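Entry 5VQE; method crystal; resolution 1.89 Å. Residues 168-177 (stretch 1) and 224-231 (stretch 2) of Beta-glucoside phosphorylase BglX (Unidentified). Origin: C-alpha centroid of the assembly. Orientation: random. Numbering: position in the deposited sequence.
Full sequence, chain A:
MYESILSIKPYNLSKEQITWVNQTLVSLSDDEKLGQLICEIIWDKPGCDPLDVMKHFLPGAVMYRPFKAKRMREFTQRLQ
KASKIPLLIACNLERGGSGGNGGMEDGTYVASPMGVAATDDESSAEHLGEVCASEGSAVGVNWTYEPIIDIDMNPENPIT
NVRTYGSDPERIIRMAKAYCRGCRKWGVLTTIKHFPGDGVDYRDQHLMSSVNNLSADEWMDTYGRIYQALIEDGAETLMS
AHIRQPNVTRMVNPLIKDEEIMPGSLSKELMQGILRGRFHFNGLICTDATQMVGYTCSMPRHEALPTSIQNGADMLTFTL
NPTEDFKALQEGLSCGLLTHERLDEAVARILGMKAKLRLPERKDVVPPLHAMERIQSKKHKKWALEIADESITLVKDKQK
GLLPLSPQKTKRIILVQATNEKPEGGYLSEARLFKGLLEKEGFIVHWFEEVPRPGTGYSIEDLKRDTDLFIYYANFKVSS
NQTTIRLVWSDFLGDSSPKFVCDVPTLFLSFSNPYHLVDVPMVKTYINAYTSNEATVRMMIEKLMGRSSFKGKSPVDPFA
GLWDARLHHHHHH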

# COMPACT_ATOMS: atom_id res chain seq x y z
N ASP A 168 -11.47 12.04 0.80
CA ASP A 168 -12.04 12.82 1.89
C ASP A 168 -11.19 12.68 3.15
O ASP A 168 -11.14 11.59 3.74
N PRO A 169 -10.53 13.74 3.62
CA PRO A 169 -9.67 13.61 4.80
C PRO A 169 -10.37 13.02 6.02
O PRO A 169 -9.75 12.26 6.77
N GLU A 170 -11.63 13.36 6.26
CA GLU A 170 -12.29 12.85 7.46
C GLU A 170 -12.48 11.34 7.38
O GLU A 170 -12.31 10.64 8.38
N ARG A 171 -12.78 10.81 6.19
CA ARG A 171 -12.92 9.37 6.04
C ARG A 171 -11.56 8.68 6.15
O ARG A 171 -11.44 7.60 6.75
N ILE A 172 -10.52 9.28 5.57
CA ILE A 172 -9.17 8.73 5.70
C ILE A 172 -8.81 8.59 7.17
O ILE A 172 -8.27 7.55 7.60
N ILE A 173 -9.07 9.63 7.97
CA ILE A 173 -8.76 9.59 9.40
C ILE A 173 -9.52 8.45 10.07
O ILE A 173 -8.95 7.66 10.83
N ARG A 174 -10.83 8.34 9.80
CA ARG A 174 -11.64 7.28 10.41
C ARG A 174 -11.09 5.91 10.06
O ARG A 174 -10.90 5.05 10.94
N MET A 175 -10.84 5.67 8.78
CA MET A 175 -10.46 4.35 8.31
C MET A 175 -9.06 3.98 8.78
O MET A 175 -8.82 2.85 9.21
N ALA A 176 -8.13 4.93 8.71
CA ALA A 176 -6.75 4.64 9.12
C ALA A 176 -6.66 4.36 10.61
O ALA A 176 -5.91 3.47 11.04
N LYS A 177 -7.39 5.11 11.44
CA LYS A 177 -7.39 4.82 12.87
C LYS A 177 -7.93 3.43 13.15
O LYS A 177 -7.41 2.71 14.02
N GLY A 224 -1.69 17.87 6.83
CA GLY A 224 -1.28 18.11 8.21
C GLY A 224 -2.34 17.70 9.21
O GLY A 224 -2.03 17.14 10.26
N ARG A 225 -3.61 17.96 8.89
CA ARG A 225 -4.70 17.54 9.77
C ARG A 225 -4.72 16.02 9.94
O ARG A 225 -4.94 15.53 11.05
N ILE A 226 -4.50 15.28 8.86
CA ILE A 226 -4.52 13.82 8.93
C ILE A 226 -3.33 13.31 9.73
O ILE A 226 -3.48 12.48 10.64
N TYR A 227 -2.12 13.77 9.40
CA TYR A 227 -0.95 13.33 10.14
C TYR A 227 -1.10 13.63 11.63
O TYR A 227 -0.84 12.76 12.47
N GLN A 228 -1.57 14.83 11.98
CA GLN A 228 -1.77 15.16 13.39
C GLN A 228 -2.74 14.18 14.04
O GLN A 228 -2.51 13.74 15.17
N ALA A 229 -3.82 13.81 13.34
CA ALA A 229 -4.82 12.93 13.94
C ALA A 229 -4.27 11.53 14.21
O ALA A 229 -4.58 10.93 15.24
N LEU A 230 -3.49 10.99 13.27
CA LEU A 230 -2.92 9.66 13.47
C LEU A 230 -1.79 9.68 14.50
O LEU A 230 -1.60 8.71 15.24
N ILE A 231 -1.03 10.77 14.55
CA ILE A 231 0.01 10.90 15.57
C ILE A 231 -0.61 10.87 16.95
O ILE A 231 -0.17 10.13 17.84

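Two helices, 169-177 and 224-231, run side by side in the same sense, their axes 23° apart and 9.8 Å at closest approach, and bury 453 Å² between them. Ile-226 covers the most surface. Its CA-to-CB bond points sideways, but the m,t rotamer (chi1 -61°, chi2 172°) brings the end of the chain nearer the other helix: CD1 lies 3.9 Å from Pro-169 CB, CG1 4.0 Å from Ile-173 CG1, and CG2 4.1 Å from Ile-172 CG2. Ile-173, also m,t and likewise starting sideways, answers from the facing helix; its CG2 rests 3.9 Å from Ala-229 CB, a methyl directed toward it, while its CD1 reaches 4.2 Å from Arg-225 O. One turn on, Leu-230 (m,m) sets CD1 4.0 Å from Ala-176 CB and 4.1 Å from Lys-177 CG, continuing the apolar seam. Polar groups border this seam. Arg-225, extended with chi1 to chi3 all t, donates from NE to Glu-170 OE2 at 2.8 Å, a salt bridge made at the edge of the guanidinium; Glu-170 starts away, and its m,m chain folds back to meet it. Lys-177, m then t throughout, lays CE 3.8 Å from Ala-229 O. A water donates to Ala-229 O (2.5 Å from the water O) and accepts a weak bond from Lys-177 NZ (3.2 Å from the same O), bridging the helices.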

# COMPACT_ATOMS: atom_id res chain seq x y z
CB ASP A 168 -13.47 12.39 2.19
CG ASP A 168 -14.09 13.18 3.33
OD1 ASP A 168 -14.22 14.41 3.20
OD2 ASP A 168 -14.41 12.58 4.38
CB PRO A 169 -9.21 15.05 5.05
CG PRO A 169 -9.17 15.63 3.70
CD PRO A 169 -10.35 15.05 2.97
CB GLU A 170 -13.62 13.58 7.68
CG GLU A 170 -13.45 15.10 7.83
CD GLU A 170 -12.39 15.48 8.86
OE1 GLU A 170 -12.50 15.02 10.01
OE2 GLU A 170 -11.45 16.23 8.51
CB ARG A 171 -13.61 9.03 4.72
CG ARG A 171 -13.84 7.54 4.52
CD ARG A 171 -14.71 7.19 3.31
NE ARG A 171 -16.04 7.80 3.36
CZ ARG A 171 -16.44 8.83 2.62
NH1 ARG A 171 -15.63 9.40 1.74
NH2 ARG A 171 -17.68 9.29 2.75
CB ILE A 172 -8.16 9.61 4.95
CG1 ILE A 172 -8.44 9.57 3.44
CG2 ILE A 172 -6.73 9.15 5.21
CD1 ILE A 172 -7.87 10.75 2.67
CB ILE A 173 -9.07 10.95 10.06
CG1 ILE A 173 -8.10 12.02 9.54
CG2 ILE A 173 -9.02 10.86 11.58
CD1 ILE A 173 -8.46 13.45 9.93
CB ARG A 174 -13.10 7.35 9.93
CG ARG A 174 -13.88 8.56 10.35
CD ARG A 174 -15.39 8.29 10.22
NE ARG A 174 -15.88 8.14 8.85
CZ ARG A 174 -16.15 9.16 8.03
NH1 ARG A 174 -15.93 10.42 8.42
NH2 ARG A 174 -16.61 8.92 6.81
CB MET A 175 -10.54 4.31 6.78
CG MET A 175 -11.94 4.52 6.23
SD MET A 175 -12.91 3.02 6.42
CE MET A 175 -14.57 3.57 5.98
CB ALA A 176 -5.84 5.80 8.73
CB LYS A 177 -8.23 5.85 13.62
CG LYS A 177 -7.62 7.23 13.77
CD LYS A 177 -8.55 8.07 14.65
CE LYS A 177 -8.08 9.49 14.86
NZ LYS A 177 -9.10 10.25 15.66
CB ARG A 225 -6.03 18.02 9.20
CG ARG A 225 -7.24 17.69 10.05
CD ARG A 225 -8.50 18.23 9.41
NE ARG A 225 -9.71 17.77 10.08
CZ ARG A 225 -10.24 18.35 11.16
NH1 ARG A 225 -9.66 19.41 11.71
NH2 ARG A 225 -11.34 17.86 11.70
CB ILE A 226 -4.53 13.22 7.51
CG1 ILE A 226 -5.78 13.67 6.76
CG2 ILE A 226 -4.47 11.70 7.57
CD1 ILE A 226 -5.78 13.28 5.30
CB TYR A 227 0.32 13.95 9.56
CG TYR A 227 0.81 13.13 8.40
CD1 TYR A 227 0.43 13.43 7.09
CD2 TYR A 227 1.60 12.00 8.61
CE1 TYR A 227 0.84 12.64 6.04
CE2 TYR A 227 2.02 11.22 7.56
CZ TYR A 227 1.63 11.54 6.28
OH TYR A 227 2.05 10.74 5.24
CB GLN A 228 -2.27 16.60 13.54
CG GLN A 228 -1.18 17.64 13.33
CD GLN A 228 -1.69 19.06 13.48
OE1 GLN A 228 -2.55 19.51 12.72
NE2 GLN A 228 -1.15 19.78 14.45
CB ALA A 229 -6.05 12.85 13.04
CB LEU A 230 -2.43 9.09 12.14
CG LEU A 230 -3.50 8.34 11.33
CD1 LEU A 230 -3.88 7.03 12.01
CD2 LEU A 230 -4.73 9.19 11.11
CB ILE A 231 0.83 12.18 15.33
CG1 ILE A 231 1.66 12.03 14.05
CG2 ILE A 231 1.73 12.48 16.51
CD1 ILE A 231 2.26 13.32 13.54
O HOH W 1 -6.45 11.60 16.73